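Local coordinates for peptide ABC transporter, peptide-binding protein (Enterococcus faecalis, PDB 3O6P) that probably binds peptides for uptake by an ABC importer, this chain being a C-terminal portion of the longer solute-binding protein, at residues S165-Y177 with A185-A197. Residues are numbered along the deposited sequence; the frame is centred on the assembly and turned at random. Where two conformers were deposited one is given.
Sequences SSFLDLFASDNSY and AEFDKFVKAASSA
Ser173 is gripped twice by the carboxylate of Asp188, which accepts one bond at each oxygen. The backbone N of Ser173 gives its proton to Asp188 OD1 over 2.8 Å, on the syn side and 18° out of the carboxylate plane, while Ser173 OG donates to the syn lone pair of Asp188 OD2 at 2.6 Å. The hydroxyl can close this fork because chi1 of 65° sets OG between the backbone N and the carbonyl carbon. One residue on, Asp174 and Lys192 reach for each other from opposite directions and, in the conformer described, form a salt bridge that may be partial, with 3.1 Å from Lys192 NZ to Asp174 OD1.

Next to these polar pairs, mostly apolar side chains meet. The Phe187 ring, its CG anti to the backbone N (chi1 -176°), reaches across to Leu168 and Phe171; Leu168 O lies in the ring plane at its edge, 3.2 Å from Phe187 CZ, and Phe171 CB rests 3.8 Å from Phe187 CE2. In the modelled conformer Val191 spreads its two methyls, CG1 against Ala172 CB and CG2 against Leu168 CB, the latter pair 3.9 Å apart. Asp169 OD1 takes a proton from each of two waters: one also donates to Val191 O, and the other is hydrogen-bonded to Ser195 OG.

Behind these residues, Asn184 OD1 accepts from the backbone N of Phe187, and Phe171 meets Tyr8 of strand 5-11 edge-to-face. Helix 202-218 touches Phe190, Ala193 and Ala194 of helix 185-195. The contact thus joins residues 168-174, including most of the type I turn from Ala172 to Asn175, to helix 185-195. With Ser173 donating to both oxygens and Lys192 probably offsetting part of the charge of nearby Asp174, Asp188 would be expected to remain ionised.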
# COMPACT_ATOMS: atom_id res chain seq x y z
N SER A 165 4.82 -13.77 -3.97
CA SER A 165 3.45 -14.10 -3.62
C SER A 165 3.19 -13.92 -2.13
O SER A 165 2.04 -13.73 -1.74
CB SER A 165 3.10 -15.53 -4.02
OG SER A 165 3.86 -16.45 -3.25
N SER A 166 4.23 -13.99 -1.30
CA SER A 166 4.09 -13.77 0.14
C SER A 166 3.43 -12.42 0.39
O SER A 166 2.61 -12.28 1.29
CB SER A 166 5.45 -13.83 0.82
OG SER A 166 5.33 -13.66 2.22
N PHE A 167 3.81 -11.42 -0.41
CA PHE A 167 3.22 -10.08 -0.30
C PHE A 167 1.92 -9.95 -1.08
O PHE A 167 0.94 -9.37 -0.59
CB PHE A 167 4.22 -9.04 -0.79
CG PHE A 167 5.40 -8.89 0.12
CD1 PHE A 167 5.43 -7.87 1.08
CD2 PHE A 167 6.47 -9.81 0.06
CE1 PHE A 167 6.50 -7.75 1.94
CE2 PHE A 167 7.56 -9.68 0.90
CZ PHE A 167 7.56 -8.65 1.87
N LEU A 168 1.93 -10.47 -2.31
CA LEU A 168 0.81 -10.24 -3.20
C LEU A 168 -0.46 -10.97 -2.71
O LEU A 168 -1.56 -10.42 -2.81
CB LEU A 168 1.17 -10.65 -4.63
CG LEU A 168 2.35 -9.88 -5.22
CD1 LEU A 168 2.88 -10.64 -6.46
CD2 LEU A 168 1.93 -8.44 -5.62
N ASP A 169 -0.29 -12.16 -2.14
CA ASP A 169 -1.44 -12.93 -1.67
C ASP A 169 -2.29 -12.18 -0.64
O ASP A 169 -3.49 -12.41 -0.52
CB ASP A 169 -1.02 -14.28 -1.06
CG ASP A 169 -0.57 -15.30 -2.10
OD1 ASP A 169 -0.81 -15.10 -3.32
OD2 ASP A 169 0.02 -16.34 -1.67
N LEU A 170 -1.66 -11.28 0.11
CA LEU A 170 -2.33 -10.56 1.18
C LEU A 170 -3.50 -9.76 0.67
O LEU A 170 -4.41 -9.48 1.47
CB LEU A 170 -1.35 -9.59 1.87
CG LEU A 170 -0.04 -10.20 2.41
CD1 LEU A 170 0.86 -9.06 2.93
CD2 LEU A 170 -0.28 -11.24 3.50
N PHE A 171 -3.48 -9.40 -0.62
CA PHE A 171 -4.45 -8.42 -1.13
C PHE A 171 -5.48 -9.02 -2.06
O PHE A 171 -6.25 -8.31 -2.69
CB PHE A 171 -3.75 -7.17 -1.68
CG PHE A 171 -2.97 -6.46 -0.63
CD1 PHE A 171 -3.63 -5.71 0.35
CD2 PHE A 171 -1.59 -6.64 -0.54
CE1 PHE A 171 -2.92 -5.10 1.38
CE2 PHE A 171 -0.86 -6.05 0.50
CZ PHE A 171 -1.52 -5.27 1.46
N ALA A 172 -5.45 -10.34 -2.15
CA ALA A 172 -6.57 -11.06 -2.76
C ALA A 172 -7.83 -10.63 -2.01
O ALA A 172 -7.79 -10.42 -0.78
CB ALA A 172 -6.37 -12.57 -2.63
N SER A 173 -8.94 -10.52 -2.72
CA SER A 173 -10.17 -9.96 -2.14
C SER A 173 -10.66 -10.76 -0.95
O SER A 173 -11.32 -10.21 -0.07
CB SER A 173 -11.28 -9.88 -3.19
OG SER A 173 -11.64 -11.19 -3.60
N ASP A 174 -10.36 -12.06 -0.94
CA ASP A 174 -10.82 -12.98 0.11
C ASP A 174 -9.74 -13.36 1.14
O ASP A 174 -9.93 -14.29 1.93
CB ASP A 174 -11.42 -14.24 -0.52
CG ASP A 174 -10.47 -14.95 -1.50
OD1 ASP A 174 -10.90 -15.99 -2.06
OD2 ASP A 174 -9.33 -14.47 -1.74
N ASN A 175 -8.63 -12.62 1.16
CA ASN A 175 -7.56 -12.94 2.13
C ASN A 175 -7.82 -12.20 3.44
O ASN A 175 -8.15 -11.01 3.45
CB ASN A 175 -6.17 -12.60 1.53
CG ASN A 175 -5.01 -13.17 2.35
OD1 ASN A 175 -4.70 -12.67 3.43
ND2 ASN A 175 -4.40 -14.23 1.86
N SER A 176 -7.67 -12.91 4.57
CA SER A 176 -7.89 -12.29 5.87
C SER A 176 -6.91 -11.15 6.18
O SER A 176 -7.25 -10.27 6.96
CB SER A 176 -7.87 -13.32 6.99
OG SER A 176 -6.60 -13.95 7.06
N TYR A 177 -5.72 -11.15 5.57
CA TYR A 177 -4.77 -10.06 5.79
C TYR A 177 -5.08 -8.80 4.99
O TYR A 177 -4.37 -7.79 5.13
CB TYR A 177 -3.35 -10.51 5.46
CG TYR A 177 -2.82 -11.53 6.42
CD1 TYR A 177 -2.26 -11.15 7.64
CD2 TYR A 177 -2.87 -12.89 6.11
CE1 TYR A 177 -1.78 -12.11 8.54
CE2 TYR A 177 -2.39 -13.85 6.99
CZ TYR A 177 -1.84 -13.46 8.20
OH TYR A 177 -1.38 -14.43 9.05
N ALA A 185 -10.78 -7.38 -9.43
CA ALA A 185 -10.97 -8.67 -10.11
C ALA A 185 -9.74 -9.14 -10.89
O ALA A 185 -9.42 -10.35 -10.89
CB ALA A 185 -12.22 -8.64 -11.00
N GLU A 186 -9.04 -8.22 -11.56
CA GLU A 186 -7.82 -8.61 -12.27
C GLU A 186 -6.69 -8.96 -11.33
O GLU A 186 -5.94 -9.92 -11.57
CB GLU A 186 -7.39 -7.52 -13.26
CG GLU A 186 -8.18 -7.62 -14.54
CD GLU A 186 -8.10 -9.01 -15.13
OE1 GLU A 186 -9.14 -9.71 -15.18
OE2 GLU A 186 -7.00 -9.41 -15.54
N PHE A 187 -6.58 -8.22 -10.23
CA PHE A 187 -5.59 -8.58 -9.23
C PHE A 187 -5.83 -10.01 -8.74
O PHE A 187 -4.88 -10.85 -8.74
CB PHE A 187 -5.57 -7.62 -8.05
CG PHE A 187 -4.48 -7.93 -7.06
CD1 PHE A 187 -3.17 -7.45 -7.27
CD2 PHE A 187 -4.75 -8.71 -5.93
CE1 PHE A 187 -2.16 -7.71 -6.38
CE2 PHE A 187 -3.73 -9.00 -5.01
CZ PHE A 187 -2.43 -8.51 -5.24
N ASP A 188 -7.09 -10.30 -8.37
CA ASP A 188 -7.43 -11.65 -7.90
C ASP A 188 -7.05 -12.70 -8.95
O ASP A 188 -6.48 -13.76 -8.62
CB ASP A 188 -8.93 -11.79 -7.64
CG ASP A 188 -9.35 -11.32 -6.24
OD1 ASP A 188 -8.56 -10.67 -5.51
OD2 ASP A 188 -10.51 -11.60 -5.90
N LYS A 189 -7.37 -12.40 -10.22
CA LYS A 189 -7.10 -13.31 -11.32
C LYS A 189 -5.62 -13.65 -11.36
O LYS A 189 -5.25 -14.81 -11.40
CB LYS A 189 -7.54 -12.70 -12.66
CG LYS A 189 -7.42 -13.67 -13.85
CD LYS A 189 -7.60 -12.95 -15.16
CE LYS A 189 -6.28 -12.32 -15.60
NZ LYS A 189 -6.42 -11.66 -16.92
N PHE A 190 -4.77 -12.63 -11.34
CA PHE A 190 -3.33 -12.85 -11.44
C PHE A 190 -2.76 -13.57 -10.21
O PHE A 190 -1.98 -14.54 -10.36
CB PHE A 190 -2.59 -11.51 -11.66
CG PHE A 190 -2.87 -10.85 -12.99
CD1 PHE A 190 -2.68 -11.53 -14.19
CD2 PHE A 190 -3.24 -9.49 -13.04
CE1 PHE A 190 -2.91 -10.86 -15.44
CE2 PHE A 190 -3.48 -8.83 -14.26
CZ PHE A 190 -3.32 -9.52 -15.46
N VAL A 191 -3.13 -13.11 -9.01
CA VAL A 191 -2.49 -13.63 -7.81
C VAL A 191 -2.90 -15.06 -7.53
O VAL A 191 -2.09 -15.85 -7.03
CB VAL A 191 -2.65 -12.68 -6.58
CG1 VAL A 191 -4.09 -12.65 -6.07
CG2 VAL A 191 -1.71 -13.10 -5.48
N LYS A 192 -4.13 -15.41 -7.87
CA LYS A 192 -4.61 -16.78 -7.72
C LYS A 192 -3.96 -17.69 -8.77
O LYS A 192 -3.53 -18.79 -8.45
CB LYS A 192 -6.13 -16.83 -7.85
CG LYS A 192 -6.86 -16.07 -6.76
CD LYS A 192 -7.28 -16.98 -5.62
CE LYS A 192 -8.11 -16.21 -4.57
NZ LYS A 192 -9.58 -16.16 -4.84
N ALA A 193 -3.89 -17.21 -10.01
CA ALA A 193 -3.25 -17.98 -11.09
C ALA A 193 -1.83 -18.38 -10.69
O ALA A 193 -1.39 -19.50 -10.99
CB ALA A 193 -3.24 -17.21 -12.42
N ALA A 194 -1.14 -17.50 -9.97
CA ALA A 194 0.22 -17.74 -9.48
C ALA A 194 0.27 -18.75 -8.33
O ALA A 194 1.20 -19.54 -8.24
CB ALA A 194 0.88 -16.43 -9.05
N SER A 195 -0.73 -18.69 -7.46
CA SER A 195 -0.70 -19.40 -6.18
C SER A 195 -1.35 -20.74 -6.31
O SER A 195 -1.26 -21.55 -5.39
CB SER A 195 -1.43 -18.61 -5.09
OG SER A 195 -2.83 -18.56 -5.33
N SER A 196 -2.00 -20.97 -7.44
CA SER A 196 -2.68 -22.22 -7.65
C SER A 196 -1.70 -23.39 -7.60
O SER A 196 -0.52 -23.25 -7.92
CB SER A 196 -3.41 -22.21 -8.99
OG SER A 196 -3.72 -23.54 -9.38
N ALA A 197 -2.18 -24.56 -7.18
CA ALA A 197 -1.40 -25.80 -7.33
C ALA A 197 -1.16 -26.17 -8.81
O ALA A 197 -0.28 -26.97 -9.12
CB ALA A 197 -2.07 -26.94 -6.59
O HOH W 1 -3.39 -15.87 -3.85
O HOH W 2 0.23 -15.85 -5.83
O HOH W 3 -8.34 -7.87 -4.91